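Local structure of ribonucleoside triphosphate reductase (Lactobacillus leichmannii, 1L1L) at residues 145-150 against 230-235; 609-614 against 696-701; 631-636 against 666-671; 479-484 against 515-520; 167-172 against 325-330. The protein catalyses the adenosylcobalamin-dependent reduction of ribonucleoside triphosphates to deoxyribonucleoside triphosphates, working as an allosterically regulated monomer. One frame throughout, in Å; residues are numbered along the deposited sequence.

Contact 1: 145-150 against 230-235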
# COMPACT_ATOMS: atom_id res chain seq x y z
N ALA A 145 7.30 -25.28 -8.30
CA ALA A 145 6.13 -25.24 -9.16
C ALA A 145 5.96 -23.87 -9.81
O ALA A 145 6.25 -22.84 -9.20
CB ALA A 145 4.88 -25.58 -8.36
N VAL A 146 5.50 -23.88 -11.05
CA VAL A 146 5.28 -22.64 -11.79
C VAL A 146 4.22 -21.76 -11.14
O VAL A 146 4.27 -20.54 -11.24
CB VAL A 146 4.84 -22.94 -13.23
CG1 VAL A 146 4.49 -21.66 -13.95
CG2 VAL A 146 5.95 -23.68 -13.97
N SER A 147 3.28 -22.40 -10.45
CA SER A 147 2.17 -21.69 -9.80
C SER A 147 2.51 -20.98 -8.49
O SER A 147 1.78 -20.10 -8.06
CB SER A 147 1.03 -22.68 -9.53
OG SER A 147 1.43 -23.62 -8.54
N MET A 148 3.61 -21.37 -7.85
CA MET A 148 3.97 -20.77 -6.56
C MET A 148 3.90 -19.23 -6.46
O MET A 148 3.12 -18.70 -5.66
CB MET A 148 5.35 -21.26 -6.12
CG MET A 148 5.72 -20.88 -4.68
SD MET A 148 6.05 -19.10 -4.46
CE MET A 148 6.64 -19.06 -2.73
N PRO A 149 4.69 -18.50 -7.26
CA PRO A 149 4.65 -17.03 -7.18
C PRO A 149 3.27 -16.42 -7.41
O PRO A 149 2.96 -15.36 -6.86
CB PRO A 149 5.66 -16.58 -8.23
CG PRO A 149 5.59 -17.70 -9.25
CD PRO A 149 5.56 -18.93 -8.37
N PHE A 150 2.46 -17.08 -8.23
CA PHE A 150 1.12 -16.58 -8.52
C PHE A 150 0.21 -16.85 -7.33
O PHE A 150 -0.71 -16.06 -7.05
CB PHE A 150 0.55 -17.27 -9.76
CG PHE A 150 1.36 -17.05 -11.00
CD1 PHE A 150 1.26 -15.85 -11.70
CD2 PHE A 150 2.23 -18.03 -11.45
CE1 PHE A 150 2.03 -15.63 -12.84
CE2 PHE A 150 3.01 -17.82 -12.59
CZ PHE A 150 2.91 -16.62 -13.29
N ALA A 230 -7.10 -23.68 -6.51
CA ALA A 230 -7.77 -23.93 -7.79
C ALA A 230 -7.03 -23.27 -8.96
O ALA A 230 -7.01 -23.80 -10.09
CB ALA A 230 -9.19 -23.43 -7.74
N ASN A 231 -6.44 -22.11 -8.71
CA ASN A 231 -5.69 -21.42 -9.75
C ASN A 231 -4.34 -22.11 -9.85
O ASN A 231 -3.76 -22.23 -10.94
CB ASN A 231 -5.52 -19.94 -9.40
CG ASN A 231 -4.70 -19.18 -10.43
OD1 ASN A 231 -5.09 -19.09 -11.60
ND2 ASN A 231 -3.57 -18.64 -10.01
N ALA A 232 -3.83 -22.59 -8.71
CA ALA A 232 -2.55 -23.28 -8.65
C ALA A 232 -2.60 -24.59 -9.44
O ALA A 232 -1.65 -24.95 -10.15
CB ALA A 232 -2.15 -23.56 -7.20
N LEU A 233 -3.73 -25.29 -9.31
CA LEU A 233 -3.95 -26.55 -10.01
C LEU A 233 -4.00 -26.29 -11.52
O LEU A 233 -3.29 -26.93 -12.30
CB LEU A 233 -5.26 -27.19 -9.54
CG LEU A 233 -5.74 -28.45 -10.28
CD1 LEU A 233 -4.67 -29.52 -10.19
CD2 LEU A 233 -7.07 -28.93 -9.68
N LEU A 234 -4.85 -25.34 -11.91
CA LEU A 234 -5.00 -24.96 -13.32
C LEU A 234 -3.66 -24.63 -13.98
O LEU A 234 -3.39 -25.06 -15.11
CB LEU A 234 -5.92 -23.75 -13.45
CG LEU A 234 -6.00 -23.17 -14.86
CD1 LEU A 234 -6.54 -24.24 -15.82
CD2 LEU A 234 -6.89 -21.95 -14.87
N ILE A 235 -2.83 -23.85 -13.29
CA ILE A 235 -1.53 -23.47 -13.82
C ILE A 235 -0.56 -24.65 -13.91
O ILE A 235 0.00 -24.92 -14.97
CB ILE A 235 -0.88 -22.36 -12.94
CG1 ILE A 235 -1.67 -21.06 -13.08
CG2 ILE A 235 0.56 -22.16 -13.36
CD1 ILE A 235 -1.24 -19.97 -12.09
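Val146, Ser147 and Phe150 meet Ala232 and Ile235 in a buried van der Waals contact between the turn leading into helix 148-158 and helix 224-236, the latter in the insertion domain of B12-dependent ribonucleotide reductases. No hydrogen bond links the two segments. Ala145 to Met148 form a type I beta turn, and it carries Ser147 so close to the helix that its CA lies 5.1 Å from that of Ala232. Small residues permit this: Ser147 CB rests 3.6 Å from Ala232 O, and its OG 3.8 Å from Ala232 CB. Ile235 divides its two branches between different partners. CG1 is turned anti to the carbonyl carbon (chi1 -68°) and the chain runs on extended, carrying CD1 to 4.0 Å from Phe150 CB, where it meets the ring obliquely. The other branch, CG2, lies 4.0 Å from Val146 CG1 and 3.9 Å from Ser147 CB. Being beta-branched, Ile235 can thus serve both sets of partners at once. The hydroxyl of Ser147 is buried yet provided for, since it hydrogen-bonds to Asp236 and Tyr129. Around the contact, helix 298-313 covers Phe150 through Ile304, Cys305 and Ile308, helix 275-289 packs on Asn231 and Leu234, and strand 249-253 backs Leu233 and Leu234.

Contact 2: 609-614 against 696-701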
# COMPACT_ATOMS: atom_id res chain seq x y z
N PRO A 609 -14.07 23.48 3.76
CA PRO A 609 -13.09 24.56 3.54
C PRO A 609 -11.80 24.14 4.25
O PRO A 609 -11.85 23.67 5.39
CB PRO A 609 -13.74 25.77 4.21
CG PRO A 609 -15.23 25.46 4.09
CD PRO A 609 -15.28 23.99 4.43
N ILE A 610 -10.65 24.29 3.60
CA ILE A 610 -9.38 23.89 4.22
C ILE A 610 -8.23 24.84 3.96
O ILE A 610 -7.97 25.25 2.82
CB ILE A 610 -8.93 22.48 3.77
CG1 ILE A 610 -9.95 21.43 4.22
CG2 ILE A 610 -7.56 22.16 4.35
CD1 ILE A 610 -9.59 20.01 3.85
N LYS A 611 -7.52 25.18 5.03
CA LYS A 611 -6.37 26.07 4.94
C LYS A 611 -5.10 25.27 5.18
O LYS A 611 -4.98 24.58 6.20
CB LYS A 611 -6.46 27.18 5.98
CG LYS A 611 -5.26 28.12 5.97
CD LYS A 611 -5.45 29.28 6.94
CE LYS A 611 -4.27 30.25 6.88
NZ LYS A 611 -4.46 31.43 7.78
N ALA A 612 -4.16 25.35 4.25
CA ALA A 612 -2.92 24.62 4.40
C ALA A 612 -1.96 25.38 5.30
O ALA A 612 -1.98 26.61 5.35
CB ALA A 612 -2.27 24.38 3.05
N VAL A 613 -1.14 24.63 6.03
CA VAL A 613 -0.14 25.23 6.91
C VAL A 613 0.74 26.14 6.07
O VAL A 613 1.06 25.82 4.92
CB VAL A 613 0.73 24.15 7.55
CG1 VAL A 613 1.83 24.78 8.38
CG2 VAL A 613 -0.12 23.24 8.41
N GLY A 614 1.11 27.28 6.63
CA GLY A 614 1.96 28.21 5.91
C GLY A 614 1.32 28.80 4.68
O GLY A 614 2.01 29.31 3.80
N GLU A 696 -10.01 35.21 1.76
CA GLU A 696 -11.29 35.81 2.11
C GLU A 696 -12.46 34.84 2.00
O GLU A 696 -13.32 34.79 2.88
CB GLU A 696 -11.56 37.03 1.22
CG GLU A 696 -11.11 38.35 1.84
CD GLU A 696 -12.28 39.18 2.36
OE1 GLU A 696 -13.25 38.59 2.86
OE2 GLU A 696 -12.21 40.43 2.27
N THR A 697 -12.48 34.06 0.92
CA THR A 697 -13.56 33.10 0.71
C THR A 697 -13.47 31.99 1.74
O THR A 697 -14.48 31.53 2.26
CB THR A 697 -13.49 32.46 -0.69
OG1 THR A 697 -13.56 33.48 -1.69
CG2 THR A 697 -14.63 31.48 -0.88
N TYR A 698 -12.25 31.56 2.03
CA TYR A 698 -12.05 30.51 3.01
C TYR A 698 -12.61 30.89 4.37
O TYR A 698 -13.33 30.12 4.99
CB TYR A 698 -10.57 30.17 3.15
CG TYR A 698 -10.27 29.37 4.39
CD1 TYR A 698 -9.81 30.00 5.55
CD2 TYR A 698 -10.52 28.00 4.44
CE1 TYR A 698 -9.60 29.28 6.73
CE2 TYR A 698 -10.32 27.27 5.61
CZ TYR A 698 -9.86 27.91 6.75
OH TYR A 698 -9.67 27.19 7.91
N GLU A 699 -12.28 32.09 4.84
CA GLU A 699 -12.76 32.55 6.13
C GLU A 699 -14.28 32.61 6.17
O GLU A 699 -14.90 32.20 7.15
CB GLU A 699 -12.15 33.91 6.45
CG GLU A 699 -10.66 33.95 6.19
CD GLU A 699 -9.99 35.16 6.78
OE1 GLU A 699 -10.48 36.29 6.52
OE2 GLU A 699 -8.98 34.99 7.49
N LYS A 700 -14.88 33.13 5.10
CA LYS A 700 -16.33 33.22 5.03
C LYS A 700 -16.97 31.84 5.13
O LYS A 700 -17.85 31.59 5.95
CB LYS A 700 -16.77 33.89 3.72
CG LYS A 700 -16.41 35.37 3.61
CD LYS A 700 -17.07 36.01 2.40
CE LYS A 700 -16.79 37.50 2.34
NZ LYS A 700 -17.64 38.18 1.31
N ARG A 701 -16.49 30.92 4.28
CA ARG A 701 -17.00 29.56 4.26
C ARG A 701 -16.82 28.79 5.57
O ARG A 701 -17.75 28.13 6.04
CB ARG A 701 -16.33 28.79 3.12
CG ARG A 701 -16.74 29.30 1.75
CD ARG A 701 -18.23 29.09 1.55
NE ARG A 701 -18.55 27.66 1.57
CZ ARG A 701 -18.29 26.83 0.57
NH1 ARG A 701 -17.72 27.30 -0.54
NH2 ARG A 701 -18.60 25.54 0.66
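Pro609 and Lys611 of strand 603-611 receive the ring of Tyr698 from helix 695-704, in a surface contact where a helix packs on one face of an antiparallel sheet. Their CB atoms point at the helix while that of Ile610, between them, points away, as expected of a strand. The main interaction is CH-pi. Tyr698 holds its CG anti to the backbone N (chi1 164°), which throws the ring out to the strand, and Lys611 CB sits over one face, 3.9 Å from the ring centroid and 24° off its normal. The two side chains cross at about a right angle; Lys611 CB covers the face, and CD comes only to the CE1 side of the ring.

Van der Waals packing completes the seat. The backbone carbon Pro609 C lies at the ring edge, 3.7 Å from Tyr698 CE2, and Lys611 N is 3.5 Å from the same CE2. Pro609 CB approaches Tyr698 CD2 to 3.9 Å, while Pro609 CG touches Arg701 CB at 3.6 Å, so the compact proline ring fills the angle between two helix residues one turn apart.

The polar ends find partners elsewhere: Arg701, bent in mid-chain, makes a salt bridge to Glu607, and Tyr698 OH has a weak hydrogen bond with Lys25. The axes of strand 609-611 and helix 696-701 pass 8.2 Å apart, their directions at 127°. On the sheet itself, strand 570-578 flanks strand 603-611, pairing through Leu571 with Ile610 and packing Ile572 on both Pro609 and Arg701.

Contact 3: 631-636 against 666-671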
# COMPACT_ATOMS: atom_id res chain seq x y z
N GLN A 631 11.22 19.20 -7.44
CA GLN A 631 10.63 17.99 -6.88
C GLN A 631 11.68 16.88 -6.84
O GLN A 631 11.77 16.14 -5.86
CB GLN A 631 9.41 17.56 -7.71
CG GLN A 631 8.24 18.53 -7.59
CD GLN A 631 7.00 18.08 -8.35
OE1 GLN A 631 6.42 17.03 -8.06
NE2 GLN A 631 6.58 18.89 -9.31
N PHE A 632 12.47 16.74 -7.91
CA PHE A 632 13.53 15.74 -7.94
C PHE A 632 14.51 16.00 -6.78
O PHE A 632 14.84 15.08 -6.02
CB PHE A 632 14.29 15.81 -9.27
CG PHE A 632 13.80 14.84 -10.30
CD1 PHE A 632 14.33 13.55 -10.38
CD2 PHE A 632 12.82 15.21 -11.21
CE1 PHE A 632 13.90 12.66 -11.37
CE2 PHE A 632 12.39 14.33 -12.20
CZ PHE A 632 12.93 13.05 -12.28
N ALA A 633 14.95 17.25 -6.65
CA ALA A 633 15.89 17.62 -5.59
C ALA A 633 15.33 17.30 -4.21
O ALA A 633 16.06 16.84 -3.33
CB ALA A 633 16.25 19.10 -5.67
N THR A 634 14.04 17.54 -4.02
CA THR A 634 13.43 17.28 -2.72
C THR A 634 13.42 15.78 -2.40
O THR A 634 13.75 15.38 -1.29
CB THR A 634 11.99 17.83 -2.67
OG1 THR A 634 12.02 19.23 -2.96
CG2 THR A 634 11.37 17.61 -1.32
N GLN A 635 13.05 14.96 -3.38
CA GLN A 635 13.05 13.52 -3.17
C GLN A 635 14.49 13.06 -2.89
O GLN A 635 14.72 12.24 -2.01
CB GLN A 635 12.51 12.78 -4.41
CG GLN A 635 12.80 11.28 -4.43
CD GLN A 635 12.29 10.59 -5.70
OE1 GLN A 635 12.44 11.11 -6.80
NE2 GLN A 635 11.71 9.41 -5.55
N ALA A 636 15.44 13.61 -3.63
CA ALA A 636 16.85 13.26 -3.47
C ALA A 636 17.37 13.60 -2.08
O ALA A 636 18.17 12.86 -1.50
CB ALA A 636 17.70 13.97 -4.53
N ARG A 666 18.42 11.33 -15.82
CA ARG A 666 19.85 11.08 -15.97
C ARG A 666 20.61 11.74 -14.84
O ARG A 666 21.50 11.14 -14.22
CB ARG A 666 20.35 11.60 -17.32
CG ARG A 666 19.75 10.90 -18.54
CD ARG A 666 20.66 11.05 -19.76
NE ARG A 666 21.09 12.43 -19.97
CZ ARG A 666 20.30 13.40 -20.42
NH1 ARG A 666 19.03 13.15 -20.72
NH2 ARG A 666 20.78 14.63 -20.57
N GLN A 667 20.27 12.99 -14.54
CA GLN A 667 20.97 13.72 -13.49
C GLN A 667 21.01 12.99 -12.16
O GLN A 667 22.03 12.98 -11.49
CB GLN A 667 20.35 15.10 -13.28
CG GLN A 667 21.24 16.00 -12.43
CD GLN A 667 20.65 17.36 -12.16
OE1 GLN A 667 19.93 17.92 -13.00
NE2 GLN A 667 20.96 17.92 -10.99
N TYR A 668 19.89 12.38 -11.76
CA TYR A 668 19.84 11.69 -10.48
C TYR A 668 20.06 10.18 -10.51
O TYR A 668 19.70 9.48 -9.57
CB TYR A 668 18.52 12.02 -9.77
CG TYR A 668 18.42 13.47 -9.34
CD1 TYR A 668 17.93 14.45 -10.19
CD2 TYR A 668 18.86 13.86 -8.07
CE1 TYR A 668 17.87 15.80 -9.79
CE2 TYR A 668 18.81 15.19 -7.67
CZ TYR A 668 18.31 16.15 -8.53
OH TYR A 668 18.27 17.46 -8.11
N ARG A 669 20.68 9.69 -11.58
CA ARG A 669 20.92 8.26 -11.72
C ARG A 669 21.80 7.67 -10.63
O ARG A 669 21.86 6.45 -10.46
CB ARG A 669 21.51 7.94 -13.11
CG ARG A 669 22.90 8.51 -13.38
CD ARG A 669 23.30 8.30 -14.84
NE ARG A 669 24.69 8.68 -15.08
CZ ARG A 669 25.14 9.93 -15.09
NH1 ARG A 669 24.30 10.94 -14.86
NH2 ARG A 669 26.42 10.18 -15.29
N PHE A 670 22.46 8.52 -9.86
CA PHE A 670 23.32 8.02 -8.78
C PHE A 670 22.67 8.16 -7.40
O PHE A 670 23.28 7.79 -6.39
CB PHE A 670 24.68 8.73 -8.79
CG PHE A 670 25.44 8.60 -10.08
CD1 PHE A 670 25.61 9.70 -10.92
CD2 PHE A 670 25.99 7.37 -10.46
CE1 PHE A 670 26.33 9.58 -12.11
CE2 PHE A 670 26.70 7.24 -11.64
CZ PHE A 670 26.87 8.34 -12.47
N ILE A 671 21.45 8.69 -7.37
CA ILE A 671 20.76 8.91 -6.10
C ILE A 671 19.39 8.25 -5.95
O ILE A 671 19.09 7.65 -4.92
CB ILE A 671 20.58 10.44 -5.85
CG1 ILE A 671 21.96 11.10 -5.68
CG2 ILE A 671 19.73 10.68 -4.61
CD1 ILE A 671 21.89 12.59 -5.48
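Tyr668 terminates the helix of a beta-alpha-beta crossover, in which strand 650-653, helix 661-667 and strand 674-679 follow one another and the two strands run parallel and adjacent in the sheet; from there its ring reaches across to Phe632, Ala633 and Ala636 of helix 628-641. It is the first residue to leave helical geometry, and with CG anti to the carbonyl carbon (chi1 -68°) its ring points to helix 628-641 and lies beside Phe632. The two rings are nearly parallel, the planes at 22°, but slid so far along that the centroids are 5.6 Å apart and the rings barely overlap. The closer touch comes from Phe632 CB, 3.6 Å from Tyr668 CE1. Alanines at 633 and 636 let the tyrosine come close to the helix: Ala633 CA lies 3.5 Å from Tyr668 OH, and Ala636 CB is 3.5 Å from Tyr668 CE2. Strand 504-510 also borders the contact, with Pro508 on both Tyr668 and Ala633. The turn after the helix is fixed from within, for Ile671 N bonds to Tyr668 O at 2.9 Å, while Arg669 N and NH1 grip Arg666 O from opposite faces of its carbonyl plane. That turn brings Ile671 back to helix 628-641, where its CG2 branch, anti to the backbone N, meets Ala636 CB at 3.9 Å.

Contact 4: 479-484 against 515-520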
# COMPACT_ATOMS: atom_id res chain seq x y z
N ASP A 479 4.89 20.61 5.56
CA ASP A 479 4.36 21.46 6.64
C ASP A 479 5.43 21.67 7.70
O ASP A 479 5.67 22.79 8.17
CB ASP A 479 3.15 20.83 7.34
CG ASP A 479 1.96 20.61 6.44
OD1 ASP A 479 1.78 21.37 5.45
OD2 ASP A 479 1.19 19.68 6.74
N TRP A 480 6.06 20.57 8.09
CA TRP A 480 7.10 20.59 9.12
C TRP A 480 8.28 21.48 8.77
O TRP A 480 8.77 22.22 9.62
CB TRP A 480 7.58 19.16 9.38
CG TRP A 480 8.61 19.05 10.47
CD1 TRP A 480 8.50 19.53 11.75
CD2 TRP A 480 9.86 18.35 10.40
NE1 TRP A 480 9.60 19.16 12.48
CE2 TRP A 480 10.45 18.44 11.68
CE3 TRP A 480 10.53 17.65 9.39
CZ2 TRP A 480 11.69 17.85 11.98
CZ3 TRP A 480 11.77 17.07 9.69
CH2 TRP A 480 12.33 17.18 10.97
N LEU A 481 8.75 21.41 7.52
CA LEU A 481 9.89 22.21 7.08
C LEU A 481 9.57 23.68 6.83
O LEU A 481 10.33 24.56 7.23
CB LEU A 481 10.49 21.61 5.80
CG LEU A 481 11.01 20.17 5.88
CD1 LEU A 481 11.55 19.75 4.51
CD2 LEU A 481 12.10 20.06 6.93
N LEU A 482 8.45 23.96 6.18
CA LEU A 482 8.07 25.34 5.89
C LEU A 482 7.91 26.13 7.18
O LEU A 482 8.35 27.28 7.29
CB LEU A 482 6.77 25.38 5.09
CG LEU A 482 6.24 26.77 4.69
CD1 LEU A 482 7.28 27.48 3.83
CD2 LEU A 482 4.93 26.62 3.92
N THR A 483 7.28 25.50 8.15
CA THR A 483 7.04 26.12 9.44
C THR A 483 8.36 26.33 10.16
O THR A 483 8.77 27.46 10.42
CB THR A 483 6.12 25.23 10.30
OG1 THR A 483 4.88 25.04 9.61
CG2 THR A 483 5.85 25.87 11.66
N ARG A 484 9.03 25.22 10.44
CA ARG A 484 10.29 25.24 11.16
C ARG A 484 11.47 25.92 10.48
O ARG A 484 12.42 26.34 11.15
CB ARG A 484 10.65 23.80 11.54
CG ARG A 484 11.43 23.70 12.83
CD ARG A 484 11.39 22.29 13.38
NE ARG A 484 12.20 22.15 14.59
CZ ARG A 484 12.47 20.99 15.17
NH1 ARG A 484 12.01 19.86 14.65
NH2 ARG A 484 13.23 20.95 16.26
N ILE A 515 19.09 19.11 7.12
CA ILE A 515 19.94 17.93 7.22
C ILE A 515 20.06 17.46 8.67
O ILE A 515 19.90 16.27 8.97
CB ILE A 515 21.35 18.23 6.68
CG1 ILE A 515 21.27 18.54 5.18
CG2 ILE A 515 22.27 17.06 6.94
CD1 ILE A 515 22.58 18.98 4.58
N LYS A 516 20.35 18.39 9.57
CA LYS A 516 20.51 18.05 10.97
C LYS A 516 19.24 17.50 11.60
O LYS A 516 19.27 16.47 12.27
CB LYS A 516 20.98 19.27 11.77
CG LYS A 516 21.38 18.92 13.20
CD LYS A 516 22.46 17.84 13.18
CE LYS A 516 22.74 17.29 14.56
NZ LYS A 516 23.76 16.20 14.51
N MET A 517 18.11 18.17 11.38
CA MET A 517 16.87 17.69 11.97
C MET A 517 16.46 16.30 11.47
O MET A 517 16.00 15.48 12.27
CB MET A 517 15.74 18.71 11.78
CG MET A 517 15.71 19.49 10.48
SD MET A 517 14.92 21.15 10.67
CE MET A 517 13.20 20.72 10.81
N VAL A 518 16.63 16.00 10.19
CA VAL A 518 16.25 14.67 9.71
C VAL A 518 17.29 13.64 10.11
O VAL A 518 16.95 12.50 10.43
CB VAL A 518 16.02 14.62 8.18
CG1 VAL A 518 14.94 15.62 7.78
CG2 VAL A 518 17.31 14.87 7.44
N ASP A 519 18.56 14.04 10.13
CA ASP A 519 19.63 13.13 10.51
C ASP A 519 19.51 12.65 11.97
O ASP A 519 19.80 11.50 12.27
CB ASP A 519 20.99 13.81 10.29
CG ASP A 519 22.15 12.90 10.65
OD1 ASP A 519 22.31 11.85 10.00
OD2 ASP A 519 22.90 13.23 11.59
N GLN A 520 19.08 13.54 12.87
CA GLN A 520 18.94 13.15 14.27
C GLN A 520 17.80 12.17 14.47
O GLN A 520 17.85 11.28 15.31
CB GLN A 520 18.70 14.38 15.15
CG GLN A 520 19.79 15.41 15.07
CD GLN A 520 19.61 16.51 16.09
OE1 GLN A 520 18.53 17.12 16.18
NE2 GLN A 520 20.65 16.77 16.87
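Trp480 carries its CG anti to the backbone N (chi1 -177°), and Met517 bends at its last torsion (chi3 -74°); together these turns lay the methionine's methyl over the indole in a Met-aromatic contact between helices 477-485 and 512-536. The axes of 479-484 and 515-520 come no nearer than 12.3 Å, their directions 136° apart. At this spacing long side chains are needed for most of the contact, and a tryptophan and a methionine, extending toward each other, suit it.

Met517 CE makes the CH-pi interaction, 3.6 Å from the centroid of the six-membered ring and close to the ring normal; its shortest touch is 3.4 Å, to Trp480 CZ2. The sulfur stands further back above the same face, with SD 5.1 Å from that centroid. Val518 approaches differently, its CG1 lying at the rim of the indole near the ring plane, 4.0 Å from Trp480 CZ3.

The methyl also touches other residues of helix 477-485. Leu481 CD2 comes to 4.1 Å from Met517 CE, and Arg484, extended from CG to NE, runs alongside the methionine the other way. Glu430 engages both polar ends: it makes a salt bridge with Arg484 NH1 and takes a weak hydrogen bond from Trp480 NE1, which probably restrains the indole as well as the guanidinium. Held this way, the arginine offers its aliphatic part to the contact, with CD 3.5 Å from Met517 CE.

Contact 5: 167-172 against 325-330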
# COMPACT_ATOMS: atom_id res chain seq x y z
N VAL A 167 8.95 -9.55 -13.30
CA VAL A 167 8.87 -10.36 -14.51
C VAL A 167 10.08 -10.01 -15.35
O VAL A 167 10.01 -9.94 -16.58
CB VAL A 167 7.61 -10.04 -15.34
CG1 VAL A 167 6.37 -10.59 -14.63
CG2 VAL A 167 7.49 -8.54 -15.57
N ALA A 168 11.20 -9.75 -14.68
CA ALA A 168 12.44 -9.42 -15.38
C ALA A 168 12.65 -10.58 -16.34
O ALA A 168 12.13 -11.67 -16.11
CB ALA A 168 13.60 -9.36 -14.39
N ARG A 169 13.39 -10.36 -17.43
CA ARG A 169 13.61 -11.44 -18.38
C ARG A 169 14.22 -12.63 -17.63
O ARG A 169 13.82 -13.78 -17.85
CB ARG A 169 14.54 -10.99 -19.52
CG ARG A 169 13.86 -10.10 -20.57
CD ARG A 169 14.84 -9.74 -21.69
NE ARG A 169 14.30 -8.83 -22.70
CZ ARG A 169 13.39 -9.15 -23.62
NH1 ARG A 169 12.90 -10.38 -23.69
NH2 ARG A 169 12.99 -8.24 -24.50
N SER A 170 15.15 -12.35 -16.72
CA SER A 170 15.81 -13.40 -15.95
C SER A 170 14.86 -14.34 -15.22
O SER A 170 15.20 -15.50 -14.99
CB SER A 170 16.78 -12.78 -14.95
OG SER A 170 16.08 -12.00 -13.99
N ASN A 171 13.68 -13.85 -14.82
CA ASN A 171 12.74 -14.74 -14.14
C ASN A 171 11.87 -15.45 -15.17
O ASN A 171 11.64 -16.64 -15.09
CB ASN A 171 11.83 -13.96 -13.15
CG ASN A 171 12.59 -13.38 -11.96
OD1 ASN A 171 13.42 -14.04 -11.34
ND2 ASN A 171 12.30 -12.12 -11.64
N ILE A 172 11.38 -14.72 -16.16
CA ILE A 172 10.54 -15.33 -17.18
C ILE A 172 11.25 -16.49 -17.89
O ILE A 172 10.62 -17.49 -18.23
CB ILE A 172 10.06 -14.30 -18.23
CG1 ILE A 172 9.24 -13.21 -17.54
CG2 ILE A 172 9.21 -14.99 -19.29
CD1 ILE A 172 8.09 -13.74 -16.73
N LEU A 325 7.38 -5.18 -12.31
CA LEU A 325 8.71 -4.70 -12.59
C LEU A 325 9.37 -5.63 -13.62
O LEU A 325 9.56 -6.82 -13.35
CB LEU A 325 9.55 -4.68 -11.31
CG LEU A 325 11.00 -4.22 -11.52
CD1 LEU A 325 11.02 -2.79 -12.07
CD2 LEU A 325 11.76 -4.31 -10.22
N GLY A 326 9.70 -5.08 -14.79
CA GLY A 326 10.32 -5.89 -15.83
C GLY A 326 11.68 -5.37 -16.28
O GLY A 326 12.25 -4.50 -15.64
N SER A 327 12.18 -5.89 -17.40
CA SER A 327 13.49 -5.49 -17.93
C SER A 327 13.40 -4.24 -18.78
O SER A 327 12.46 -4.08 -19.56
CB SER A 327 14.11 -6.64 -18.73
OG SER A 327 14.31 -7.79 -17.93
N ASN A 328 14.38 -3.35 -18.66
CA ASN A 328 14.32 -2.11 -19.42
C ASN A 328 14.46 -2.26 -20.93
O ASN A 328 14.18 -1.33 -21.67
CB ASN A 328 15.33 -1.09 -18.87
CG ASN A 328 16.77 -1.51 -19.10
OD1 ASN A 328 17.23 -1.58 -20.24
ND2 ASN A 328 17.49 -1.77 -18.01
N ASP A 329 14.86 -3.45 -21.39
CA ASP A 329 14.99 -3.68 -22.82
C ASP A 329 13.83 -4.54 -23.35
O ASP A 329 13.79 -4.89 -24.54
CB ASP A 329 16.31 -4.38 -23.14
CG ASP A 329 16.44 -5.73 -22.47
OD1 ASP A 329 15.40 -6.42 -22.32
OD2 ASP A 329 17.57 -6.11 -22.10
N ASP A 330 12.90 -4.90 -22.47
CA ASP A 330 11.75 -5.70 -22.88
C ASP A 330 10.67 -4.77 -23.41
O ASP A 330 9.76 -4.34 -22.68
CB ASP A 330 11.23 -6.51 -21.69
CG ASP A 330 10.12 -7.48 -22.08
OD1 ASP A 330 9.95 -8.49 -21.36
OD2 ASP A 330 9.42 -7.24 -23.10
O HOH W 1 11.06 -8.23 -18.60
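Val167 O, and across from it Ser327 N and Asp330 OD1, all bond to one water. The water donates to Val167 O at 2.8 Å and to Asp330 OD1, and accepts from Ser327 N. It thereby links the two segments where direct backbone bonding gives way. Just before that, Val167 N still reaches Leu325 O at 2.8 Å, continuing the strand pairing. Gly326, with no side chain, leaves room for Val167 CG2 beside its CA. Ser327 suits the start of helix 169-172: its OG accepts from Arg169 N at 2.8 Å in a nearly straight bond (174°). Further out, Arg169 NE makes a salt bridge to the syn side of Asp329 OD1 at 2.7 Å; the oxygen lies in the guanidinium plane, but NE approaches 26° out of the carboxylate plane. Asp330 CB lies over one face of the guanidinium. Asp330 itself is the N-cap of helix 331-335, bonding through OD2 to Phe333 N. The contact joins the C-terminal parts of parallel strands 162-166 and 322-327, neighbours in a sheet probably belonging to the ten-stranded alpha-beta barrel; strand 350-356 binds Gly326 on the other side, and helix 298-313 packs Ala301 on Val167 and Ala298 on Asp330.

In the fold
From the N terminus, contact 1 opens first at 145-150, and contact 5 opens at 167-172 before 230-235 closes contact 1; contact 5 closes only at 325-330, so the two cross. Contact 1 ties helix 224-236 to the start of helix 148-158, contact 5 strand 162-166 to strand 322-327. Contact 4 then closes a short loop, from 479-484 to 515-520, that contains strands 490-497 and 504-510. Contact 2 joins strand 603-611 to helix 695-704, and nested within it contact 3 joins helix 628-641 to the end of helix 661-667. Contacts 2 and 4 touch, Val613 CG1 lying 3.3 Å from Thr483 OG1, which brings the loop after strand 603-611 against helix 477-485.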